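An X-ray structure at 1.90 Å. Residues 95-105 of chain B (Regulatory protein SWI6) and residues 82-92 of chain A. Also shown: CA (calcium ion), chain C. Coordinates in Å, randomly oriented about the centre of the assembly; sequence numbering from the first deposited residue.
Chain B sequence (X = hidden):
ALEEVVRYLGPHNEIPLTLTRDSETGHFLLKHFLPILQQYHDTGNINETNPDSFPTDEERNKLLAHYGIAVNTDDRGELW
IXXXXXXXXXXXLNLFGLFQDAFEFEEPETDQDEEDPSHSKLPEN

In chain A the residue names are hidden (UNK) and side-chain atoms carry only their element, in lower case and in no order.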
# COMPACT_ATOMS: atom_id res chain seq x y z
N LEU B 95 -8.29 -3.02 -5.10
CA LEU B 95 -8.43 -3.76 -3.85
C LEU B 95 -7.50 -3.28 -2.75
O LEU B 95 -7.45 -3.88 -1.68
CB LEU B 95 -8.23 -5.27 -4.08
CG LEU B 95 -9.30 -5.99 -4.92
CD1 LEU B 95 -8.89 -7.44 -5.15
CD2 LEU B 95 -10.68 -5.91 -4.25
N PHE B 96 -6.76 -2.20 -2.99
CA PHE B 96 -5.91 -1.70 -1.91
C PHE B 96 -6.77 -1.31 -0.71
O PHE B 96 -6.41 -1.60 0.43
CB PHE B 96 -5.04 -0.52 -2.33
CG PHE B 96 -4.12 -0.05 -1.24
CD1 PHE B 96 -2.91 -0.69 -1.01
CD2 PHE B 96 -4.49 1.00 -0.41
CE1 PHE B 96 -2.07 -0.28 0.02
CE2 PHE B 96 -3.66 1.42 0.62
CZ PHE B 96 -2.45 0.78 0.83
N GLY B 97 -7.91 -0.68 -0.96
CA GLY B 97 -8.80 -0.29 0.12
C GLY B 97 -9.26 -1.45 1.00
O GLY B 97 -9.44 -1.29 2.21
N LEU B 98 -9.46 -2.61 0.38
CA LEU B 98 -9.91 -3.80 1.10
C LEU B 98 -8.85 -4.26 2.11
O LEU B 98 -9.18 -4.86 3.14
CB LEU B 98 -10.23 -4.94 0.12
CG LEU B 98 -10.84 -6.23 0.66
CD1 LEU B 98 -12.15 -5.97 1.39
CD2 LEU B 98 -11.05 -7.24 -0.48
N PHE B 99 -7.59 -3.97 1.79
CA PHE B 99 -6.46 -4.39 2.62
C PHE B 99 -5.83 -3.28 3.48
O PHE B 99 -4.94 -3.56 4.28
CB PHE B 99 -5.39 -5.12 1.77
CG PHE B 99 -5.84 -6.48 1.30
CD1 PHE B 99 -5.62 -7.59 2.08
CD2 PHE B 99 -6.50 -6.63 0.09
CE1 PHE B 99 -6.04 -8.84 1.67
CE2 PHE B 99 -6.93 -7.88 -0.33
CZ PHE B 99 -6.70 -8.99 0.46
N GLN B 100 -6.29 -2.03 3.33
CA GLN B 100 -5.80 -0.90 4.14
C GLN B 100 -5.78 -1.23 5.62
O GLN B 100 -4.92 -0.76 6.37
CB GLN B 100 -6.75 0.30 4.04
CG GLN B 100 -6.66 1.16 2.82
CD GLN B 100 -7.82 2.13 2.78
OE1 GLN B 100 -8.10 2.74 1.75
NE2 GLN B 100 -8.53 2.26 3.90
N ASP B 101 -6.79 -1.98 6.05
CA ASP B 101 -6.98 -2.23 7.47
C ASP B 101 -6.19 -3.46 7.95
O ASP B 101 -6.40 -3.92 9.05
CB ASP B 101 -8.48 -2.34 7.83
CG ASP B 101 -9.15 -3.56 7.22
OD1 ASP B 101 -8.48 -4.37 6.56
OD2 ASP B 101 -10.38 -3.72 7.41
N ALA B 102 -5.28 -3.96 7.12
CA ALA B 102 -4.55 -5.20 7.42
C ALA B 102 -3.11 -4.99 7.89
O ALA B 102 -2.45 -5.96 8.26
CB ALA B 102 -4.58 -6.15 6.21
N PHE B 103 -2.63 -3.74 7.88
CA PHE B 103 -1.23 -3.45 8.22
C PHE B 103 -1.08 -2.71 9.55
O PHE B 103 -1.94 -1.90 9.92
CB PHE B 103 -0.56 -2.63 7.11
CG PHE B 103 -0.39 -3.37 5.82
CD1 PHE B 103 0.75 -4.13 5.59
CD2 PHE B 103 -1.39 -3.34 4.84
CE1 PHE B 103 0.90 -4.83 4.40
CE2 PHE B 103 -1.24 -4.04 3.66
CZ PHE B 103 -0.09 -4.79 3.43
N GLU B 104 0.00 -3.00 10.26
CA GLU B 104 0.33 -2.31 11.51
C GLU B 104 1.77 -1.79 11.44
O GLU B 104 2.64 -2.43 10.84
CB GLU B 104 0.14 -3.23 12.72
CG GLU B 104 -1.31 -3.66 12.99
CD GLU B 104 -2.18 -2.54 13.58
OE1 GLU B 104 -1.62 -1.62 14.22
OE2 GLU B 104 -3.41 -2.58 13.42
N PHE B 105 2.00 -0.63 12.06
CA PHE B 105 3.32 -0.01 12.08
C PHE B 105 4.22 -0.79 13.03
O PHE B 105 3.80 -1.15 14.12
CB PHE B 105 3.20 1.44 12.57
CG PHE B 105 4.49 2.23 12.53
CD1 PHE B 105 4.93 2.82 11.34
CD2 PHE B 105 5.24 2.43 13.68
CE1 PHE B 105 6.10 3.56 11.31
CE2 PHE B 105 6.41 3.17 13.65
CZ PHE B 105 6.84 3.74 12.47
N UNK A 82 -5.02 9.34 10.91
CA UNK A 82 -5.18 7.93 11.27
C UNK A 82 -4.21 7.03 10.52
O UNK A 82 -3.71 7.40 9.46
o UNK A 82 -9.09 7.55 13.44
c UNK A 82 -8.82 7.51 12.22
c UNK A 82 -6.62 7.47 10.98
c UNK A 82 -7.64 8.31 11.73
o UNK A 82 -9.49 6.86 11.39
N UNK A 83 -3.94 5.86 11.08
CA UNK A 83 -3.10 4.85 10.44
C UNK A 83 -3.56 4.53 9.03
O UNK A 83 -2.75 4.44 8.10
c UNK A 83 -2.59 2.25 10.67
c UNK A 83 -1.07 2.31 10.44
c UNK A 83 -3.12 3.56 11.28
c UNK A 83 -2.95 1.06 11.56
N UNK A 84 -4.86 4.34 8.84
CA UNK A 84 -5.35 3.97 7.51
C UNK A 84 -5.13 5.07 6.48
O UNK A 84 -4.85 4.80 5.31
o UNK A 84 -8.66 0.70 8.91
c UNK A 84 -8.36 1.57 8.07
c UNK A 84 -6.81 3.53 7.56
o UNK A 84 -9.14 1.99 7.17
c UNK A 84 -6.95 2.12 8.13
N UNK A 85 -5.27 6.32 6.92
CA UNK A 85 -5.01 7.47 6.05
C UNK A 85 -3.51 7.57 5.73
O UNK A 85 -3.13 7.88 4.59
c UNK A 85 -5.55 8.77 6.69
c UNK A 85 -7.41 9.93 4.32
n UNK A 85 -7.84 9.68 2.90
c UNK A 85 -5.34 10.08 5.88
c UNK A 85 -5.87 9.99 4.42
N UNK A 86 -2.66 7.30 6.71
CA UNK A 86 -1.23 7.25 6.44
C UNK A 86 -0.93 6.22 5.34
O UNK A 86 -0.22 6.52 4.38
s UNK A 86 1.34 6.65 7.47
c UNK A 86 -0.44 6.93 7.73
N UNK A 87 -1.51 5.03 5.46
CA UNK A 87 -1.30 4.00 4.42
C UNK A 87 -1.85 4.43 3.05
O UNK A 87 -1.21 4.23 2.02
c UNK A 87 -1.91 2.65 4.85
c UNK A 87 -1.19 1.99 6.04
c UNK A 87 0.08 1.28 5.57
c UNK A 87 -2.10 1.03 6.81
N UNK A 88 -3.03 5.04 3.05
CA UNK A 88 -3.60 5.55 1.80
C UNK A 88 -2.69 6.57 1.11
O UNK A 88 -2.53 6.52 -0.12
o UNK A 88 -7.41 6.82 3.36
c UNK A 88 -4.96 6.19 2.07
c UNK A 88 -7.38 5.88 2.55
n UNK A 88 -8.45 5.44 1.91
c UNK A 88 -6.08 5.19 2.25
N UNK A 89 -2.13 7.50 1.88
CA UNK A 89 -1.22 8.51 1.33
C UNK A 89 0.08 7.90 0.80
O UNK A 89 0.56 8.29 -0.26
c UNK A 89 -2.73 11.23 1.61
c UNK A 89 -1.72 11.49 3.91
c UNK A 89 -0.92 9.62 2.36
c UNK A 89 -2.11 10.50 2.80
N UNK A 90 0.66 6.94 1.52
CA UNK A 90 1.86 6.28 1.02
C UNK A 90 1.58 5.55 -0.29
O UNK A 90 2.39 5.59 -1.23
c UNK A 90 3.31 4.78 4.32
c UNK A 90 4.21 6.77 3.02
c UNK A 90 2.42 5.30 2.06
c UNK A 90 2.97 5.91 3.34
N UNK A 91 0.43 4.88 -0.35
CA UNK A 91 0.03 4.21 -1.59
C UNK A 91 -0.15 5.19 -2.76
O UNK A 91 0.36 4.96 -3.87
n UNK A 91 -2.89 2.70 -3.04
c UNK A 91 -1.25 3.39 -1.37
c UNK A 91 -1.64 2.56 -2.60
o UNK A 91 -0.83 1.79 -3.13
N UNK A 92 -0.88 6.28 -2.50
CA UNK A 92 -1.14 7.30 -3.52
C UNK A 92 0.17 7.90 -4.08
O UNK A 92 0.28 8.15 -5.29
s UNK A 92 -3.34 10.87 -3.29
c UNK A 92 -2.41 9.49 -3.98
c UNK A 92 -2.00 8.44 -2.94
c UNK A 92 -2.05 11.76 -2.43
CA CA C . -6.67 -4.57 11.44
O HOH W 1 -4.47 -3.16 11.23
O HOH W 2 -5.13 -4.71 13.78
O HOH W 3 -9.20 -5.32 10.76
O HOH W 4 -7.83 -2.36 11.97
O HOH W 5 -7.83 -5.78 13.54

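Position 82 of chain A carries three carbons, the third holding two oxygens, and touches nothing in residues 95-105 of chain B. A carboxylate on a two-carbon stem is glutamate, E82(A), at the N-cap of the helix.

Position 83 has four carbons forked at the second. One tip lies 3.5 Å from O of F103(B) and 4.0 Å from OE1 of E104(B). This is leucine, L83(A); the tip is CD2.

Position 84 again shows three carbons and two terminal oxygens, one oxygen 3.3 Å from NE2 of Q100(B), the other 3.2 Å from CB of D101(B). It is glutamate, E84(A), and its OE1 accepts a weak hydrogen bond from that NE2, with an N-H...O angle of 129°.

Position 85 is a row of four carbons ending in nitrogen, with CA-to-CB pointing away from chain B: lysine, K85(A).

Position 86 has one carbon and one sulfur, out of reach of the other stretch: cysteine, C86(A).

Position 87 has four carbons forked at the second and points toward chain B. One tip is 3.4 Å from O of Q100(B) and 4.0 Å from CB of F103(B). It is leucine, L87(A), with CD1 as that tip.

Position 88 bears three carbons, the third with one oxygen and one nitrogen; the nitrogen is 2.7 Å from OE1 of Q100(B). This is glutamine, Q88(A). Its NE2 donates to that oxygen, but the 126° angle makes the bond weak despite the short distance. Its OE1 accepts from NZ of K85(A) at 2.9 Å.

Positions 89 and 90 each have four carbons forked at the second, and neither touches the chain B stretch: leucines L89(A) and L90(A).

Position 91 has two carbons, the second with one oxygen and one nitrogen, beside the F96(B) ring. It is asparagine, N91(A). Its CB lies 3.8 Å from the ring centroid, 21° off the normal, a CH-pi contact over the face.

Position 92 runs two carbons, sulfur, carbon, unbranched and out of reach: methionine, M92(A).

The contact, burying 551 Å² over both sides, uses positions 83, 84, 87, 88 and 91, whose three- and four-residue spacing lines them along one side of the helix. Q100(B) is central: its amide gives to E84(A) and receives from Q88(A), one helical turn apart. L87(A) packs against F103(B) and, more loosely, F96(B), where its CB is 4.5 Å from CZ. Apolar packing thus accompanies two weak polar links. Nearby, calcium binds O of D101(B) at 2.5 Å.

Chain A (82-92) ELEKCLQLLNM
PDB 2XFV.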